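Local structure of SG7.AF (Anopheles freeborni, 6XL7) at residues 71-76 against 94-99; 7-12 against 36-41. The protein inhibits the alternative pathway of host complement as a mosquito salivary protein, acting on the activated C3 convertase C3bBb. One frame throughout, in Å; residues are numbered along the deposited sequence.

Contact 1: 71-76 against 94-99; sequences ETFYAG and AAKPSY
Phe73 carries most of the contact from 71-76, packing on Tyr99, Ala95 and Lys96 of helix segment 94-99. Its CG stands anti to the backbone N (chi1 -179°), which sends the ring obliquely toward 94-99, where one face meets Tyr99. Tyr99 also has its CG anti to N, and the two side chains lie roughly perpendicular. Their rings still end nearly parallel, with planes 13° apart. This is an offset stack, with centroids 4.2 Å apart. Phe73 CD2 sits over the centre of the Tyr99 ring, while Tyr99 CD2 lies nearer the rim of the Phe73 ring. Phe73 CB also touches Tyr99 CD1 at 3.5 Å. A CH-pi contact adds to the stack: Tyr99 CB lies over the Phe73 face, 4.1 Å from the centroid. The Ala95 methyl meets the rim of the same ring, in its plane, with CB 3.8 Å from Phe73 CD1. Beyond it, Phe73 CE1 comes to 3.6 Å from Lys96 CA. The Lys96 side chain runs alongside Phe73, pointing the same way, and touches it through CB. One turn after Phe73, Gly76 brings its bare backbone close to Ala95, with Gly76 CA 4.1 Å from Ala95 CB.

The two segments are antiparallel, with axes 8.9 Å apart at an angle of 166°. They belong to helices 56-77 and 89-113, which form a helical hairpin. Helix 23-46 packs against this pair: Tyr99 OH hydrogen-bonds to Ala29 O, and Phe73 touches Ser28 and meets the ring of Tyr25.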
# COMPACT_ATOMS: atom_id res chain seq x y z
N GLU A 71 9.00 -3.09 2.27
CA GLU A 71 10.39 -3.39 2.61
C GLU A 71 10.78 -4.78 2.13
O GLU A 71 11.92 -5.01 1.71
CB GLU A 71 10.63 -3.25 4.12
CG GLU A 71 10.76 -1.81 4.61
CD GLU A 71 11.74 -0.99 3.80
OE1 GLU A 71 12.96 -1.27 3.86
OE2 GLU A 71 11.29 -0.05 3.11
N THR A 72 9.83 -5.72 2.18
CA THR A 72 10.11 -7.08 1.72
C THR A 72 10.36 -7.09 0.21
O THR A 72 11.29 -7.75 -0.26
CB THR A 72 8.95 -8.00 2.12
OG1 THR A 72 8.82 -8.01 3.54
CG2 THR A 72 9.19 -9.42 1.65
N PHE A 73 9.53 -6.36 -0.54
CA PHE A 73 9.75 -6.19 -1.98
C PHE A 73 11.12 -5.59 -2.25
O PHE A 73 11.87 -6.08 -3.10
CB PHE A 73 8.63 -5.30 -2.51
CG PHE A 73 8.69 -5.04 -3.99
CD1 PHE A 73 9.04 -6.02 -4.90
CD2 PHE A 73 8.32 -3.78 -4.47
CE1 PHE A 73 9.05 -5.75 -6.27
CE2 PHE A 73 8.32 -3.52 -5.83
CZ PHE A 73 8.69 -4.51 -6.73
N TYR A 74 11.48 -4.52 -1.52
CA TYR A 74 12.78 -3.90 -1.72
C TYR A 74 13.91 -4.88 -1.44
O TYR A 74 14.91 -4.90 -2.16
CB TYR A 74 12.94 -2.63 -0.88
CG TYR A 74 14.28 -1.97 -1.13
CD1 TYR A 74 14.55 -1.37 -2.35
CD2 TYR A 74 15.29 -2.00 -0.17
CE1 TYR A 74 15.78 -0.79 -2.62
CE2 TYR A 74 16.54 -1.41 -0.43
CZ TYR A 74 16.77 -0.81 -1.66
OH TYR A 74 18.00 -0.23 -1.94
N ALA A 75 13.78 -5.69 -0.39
CA ALA A 75 14.80 -6.69 -0.09
C ALA A 75 14.98 -7.64 -1.27
O ALA A 75 16.11 -7.98 -1.65
CB ALA A 75 14.42 -7.45 1.18
N GLY A 76 13.87 -8.08 -1.88
CA GLY A 76 13.96 -8.99 -3.01
C GLY A 76 14.56 -8.36 -4.25
O GLY A 76 15.15 -9.06 -5.08
N ALA A 94 11.09 -10.79 -10.31
CA ALA A 94 10.91 -12.01 -9.55
C ALA A 94 10.21 -11.76 -8.22
O ALA A 94 9.58 -12.68 -7.68
CB ALA A 94 12.26 -12.70 -9.33
N ALA A 95 10.32 -10.55 -7.68
CA ALA A 95 9.73 -10.22 -6.38
C ALA A 95 8.41 -9.48 -6.50
O ALA A 95 7.67 -9.39 -5.51
CB ALA A 95 10.71 -9.36 -5.56
N LYS A 96 8.08 -8.97 -7.69
CA LYS A 96 6.91 -8.12 -7.86
C LYS A 96 5.57 -8.85 -7.70
O LYS A 96 4.67 -8.30 -7.05
CB LYS A 96 6.99 -7.37 -9.19
CG LYS A 96 5.88 -6.35 -9.39
CD LYS A 96 6.11 -5.59 -10.70
CE LYS A 96 5.02 -4.56 -10.95
NZ LYS A 96 5.32 -3.76 -12.18
N PRO A 97 5.37 -10.06 -8.24
CA PRO A 97 4.04 -10.68 -8.08
C PRO A 97 3.65 -10.92 -6.63
O PRO A 97 2.49 -10.69 -6.26
CB PRO A 97 4.16 -11.99 -8.89
CG PRO A 97 5.22 -11.66 -9.94
CD PRO A 97 6.21 -10.80 -9.21
N SER A 98 4.59 -11.34 -5.79
CA SER A 98 4.23 -11.55 -4.39
C SER A 98 3.98 -10.23 -3.67
O SER A 98 3.15 -10.18 -2.75
CB SER A 98 5.27 -12.40 -3.67
OG SER A 98 6.55 -11.81 -3.68
N TYR A 99 4.66 -9.16 -4.09
CA TYR A 99 4.38 -7.83 -3.56
C TYR A 99 2.94 -7.43 -3.87
O TYR A 99 2.19 -7.03 -2.97
CB TYR A 99 5.35 -6.84 -4.21
CG TYR A 99 5.14 -5.38 -3.90
CD1 TYR A 99 5.20 -4.92 -2.59
CD2 TYR A 99 4.91 -4.46 -4.93
CE1 TYR A 99 5.03 -3.57 -2.30
CE2 TYR A 99 4.73 -3.12 -4.66
CZ TYR A 99 4.79 -2.68 -3.34
OH TYR A 99 4.63 -1.35 -3.02

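Contact 2: 7-12 against 36-41; sequences ELLKTF and QLREPL
Phe12 and Arg38 meet through different first torsions. Phe12 has CG anti to its carbonyl carbon (chi1 -83°), and Arg38 has CG anti to its backbone N. The two side chains run antiparallel alongside one another. Arg38 CG thereby comes over the centre of the Phe12 ring, 4.1 Å from the centroid and almost on the ring normal, a CH-pi contact. In the conformer described, one of two, Arg38 is bent at its third torsion, and NE comes to 3.9 Å from Phe12 CG. The guanidinium, less certainly placed, is tilted 51° from the ring plane.

The tip of the ring rests against the partner backbone, with Phe12 CZ 3.5 Å from Arg38 CA. At the ring edge, in plane, Leu37 CB lies 3.8 Å from Phe12 CE1. Leu9 comes in across the Arg38 chain, and its CD2 meets Arg38 CG at 3.7 Å. One turn before Phe12, Leu8 CD2 rests on Leu41, 3.7 Å from Leu41 CB.

The segments are antiparallel, at 173°, but their axes stay 11.0 Å apart, a separation bridged by Phe12, Arg38 and the leucines. The aliphatic part of Arg38 thus covers a buried phenylalanine, while its polar end continues past the ring centre. The charge near the ring may add some favourable electrostatics to this apolar packing.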
# COMPACT_ATOMS: atom_id res chain seq x y z
N GLU A 7 -9.40 11.84 4.28
CA GLU A 7 -8.85 11.16 5.45
C GLU A 7 -8.07 9.92 5.04
O GLU A 7 -7.00 9.62 5.59
CB GLU A 7 -9.97 10.80 6.44
CG GLU A 7 -9.40 10.15 7.71
CD GLU A 7 -10.44 9.84 8.77
OE1 GLU A 7 -11.65 10.01 8.51
OE2 GLU A 7 -10.02 9.40 9.87
N LEU A 8 -8.57 9.19 4.04
CA LEU A 8 -7.84 8.04 3.54
C LEU A 8 -6.52 8.46 2.90
O LEU A 8 -5.49 7.80 3.10
CB LEU A 8 -8.73 7.29 2.56
CG LEU A 8 -8.15 6.02 1.96
CD1 LEU A 8 -8.03 4.93 3.02
CD2 LEU A 8 -9.04 5.56 0.82
N LEU A 9 -6.52 9.54 2.13
CA LEU A 9 -5.28 9.98 1.50
C LEU A 9 -4.29 10.53 2.52
O LEU A 9 -3.07 10.41 2.33
CB LEU A 9 -5.57 10.98 0.38
CG LEU A 9 -6.30 10.28 -0.78
CD1 LEU A 9 -6.75 11.28 -1.82
CD2 LEU A 9 -5.42 9.21 -1.42
N LYS A 10 -4.79 11.12 3.61
CA LYS A 10 -3.90 11.48 4.72
C LYS A 10 -3.15 10.26 5.22
O LYS A 10 -1.94 10.32 5.47
CB LYS A 10 -4.74 12.10 5.84
CG LYS A 10 -3.99 12.32 7.14
CD LYS A 10 -4.92 12.96 8.15
CE LYS A 10 -4.28 13.08 9.52
NZ LYS A 10 -5.27 13.51 10.54
N THR A 11 -3.84 9.13 5.32
CA THR A 11 -3.20 7.88 5.72
C THR A 11 -2.20 7.40 4.66
O THR A 11 -1.11 6.92 5.01
CB THR A 11 -4.28 6.84 6.02
OG1 THR A 11 -4.84 7.12 7.31
CG2 THR A 11 -3.72 5.43 6.03
N PHE A 12 -2.53 7.53 3.37
CA PHE A 12 -1.59 7.12 2.34
C PHE A 12 -0.32 7.97 2.36
O PHE A 12 0.77 7.46 2.06
CB PHE A 12 -2.23 7.13 0.94
CG PHE A 12 -3.00 5.88 0.63
CD1 PHE A 12 -2.34 4.75 0.15
CD2 PHE A 12 -4.37 5.81 0.83
CE1 PHE A 12 -3.04 3.59 -0.11
CE2 PHE A 12 -5.07 4.64 0.56
CZ PHE A 12 -4.40 3.53 0.10
N GLN A 36 -3.28 -1.44 -6.15
CA GLN A 36 -3.86 -2.43 -5.26
C GLN A 36 -4.60 -1.82 -4.08
O GLN A 36 -5.47 -2.49 -3.50
CB GLN A 36 -2.78 -3.38 -4.74
CG GLN A 36 -2.13 -4.26 -5.80
CD GLN A 36 -3.04 -5.37 -6.27
OE1 GLN A 36 -3.83 -5.92 -5.50
NE2 GLN A 36 -2.92 -5.72 -7.55
N LEU A 37 -4.29 -0.57 -3.72
CA LEU A 37 -4.83 0.02 -2.50
C LEU A 37 -5.47 1.39 -2.72
O LEU A 37 -6.65 1.57 -2.41
CB LEU A 37 -3.74 0.10 -1.43
CG LEU A 37 -3.37 -1.27 -0.83
CD1 LEU A 37 -2.04 -1.17 -0.12
CD2 LEU A 37 -4.45 -1.72 0.13
N ARG A 38 -4.72 2.37 -3.25
CA ARG A 38 -5.22 3.73 -3.27
C ARG A 38 -6.47 3.85 -4.15
O ARG A 38 -7.48 4.41 -3.73
CB ARG A 38 -4.13 4.71 -3.69
CG ARG A 38 -4.46 6.16 -3.35
CD ARG A 38 -3.39 7.14 -3.81
NE ARG A 38 -2.17 7.06 -3.00
CZ ARG A 38 -1.08 6.39 -3.34
NH1 ARG A 38 -1.06 5.73 -4.49
NH2 ARG A 38 -0.02 6.37 -2.55
N GLU A 39 -6.41 3.32 -5.37
CA GLU A 39 -7.58 3.42 -6.24
C GLU A 39 -8.80 2.68 -5.70
O GLU A 39 -9.86 3.30 -5.54
CB GLU A 39 -7.24 3.07 -7.70
CG GLU A 39 -8.48 2.98 -8.57
CD GLU A 39 -8.19 2.66 -10.02
OE1 GLU A 39 -7.04 2.26 -10.33
OE2 GLU A 39 -9.12 2.79 -10.84
N PRO A 40 -8.73 1.38 -5.36
CA PRO A 40 -9.95 0.72 -4.88
C PRO A 40 -10.47 1.25 -3.56
O PRO A 40 -11.69 1.36 -3.39
CB PRO A 40 -9.56 -0.77 -4.81
CG PRO A 40 -8.09 -0.79 -4.84
CD PRO A 40 -7.64 0.42 -5.61
N LEU A 41 -9.59 1.64 -2.63
CA LEU A 41 -10.11 2.10 -1.35
C LEU A 41 -10.71 3.51 -1.44
O LEU A 41 -11.70 3.80 -0.76
CB LEU A 41 -9.05 2.02 -0.25
CG LEU A 41 -8.60 0.61 0.14
CD1 LEU A 41 -7.47 0.70 1.16
CD2 LEU A 41 -9.76 -0.21 0.69

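In the fold
Both segments of contact 2 precede those of contact 1 in the sequence, and the two contacts lie on opposite sides of the chain's centre. Their centres are 21 Å apart. Their nearest atoms come to about 6 Å without touching. Both belong to one elongated helical bundle, of the Aegyptin C-terminal sequence family, and both are antiparallel helix pairings. Helix 23-46 links them: it supplies residues 36-41 to contact 2, and its earlier turns pack on contact 1. Val33 touches Phe12 and Arg38 of contact 2 as well as Tyr99 of contact 1. Helices 56-77 and 89-113 extend from contact 1 to flank contact 2, through Val66 and Arg107 beside Leu37.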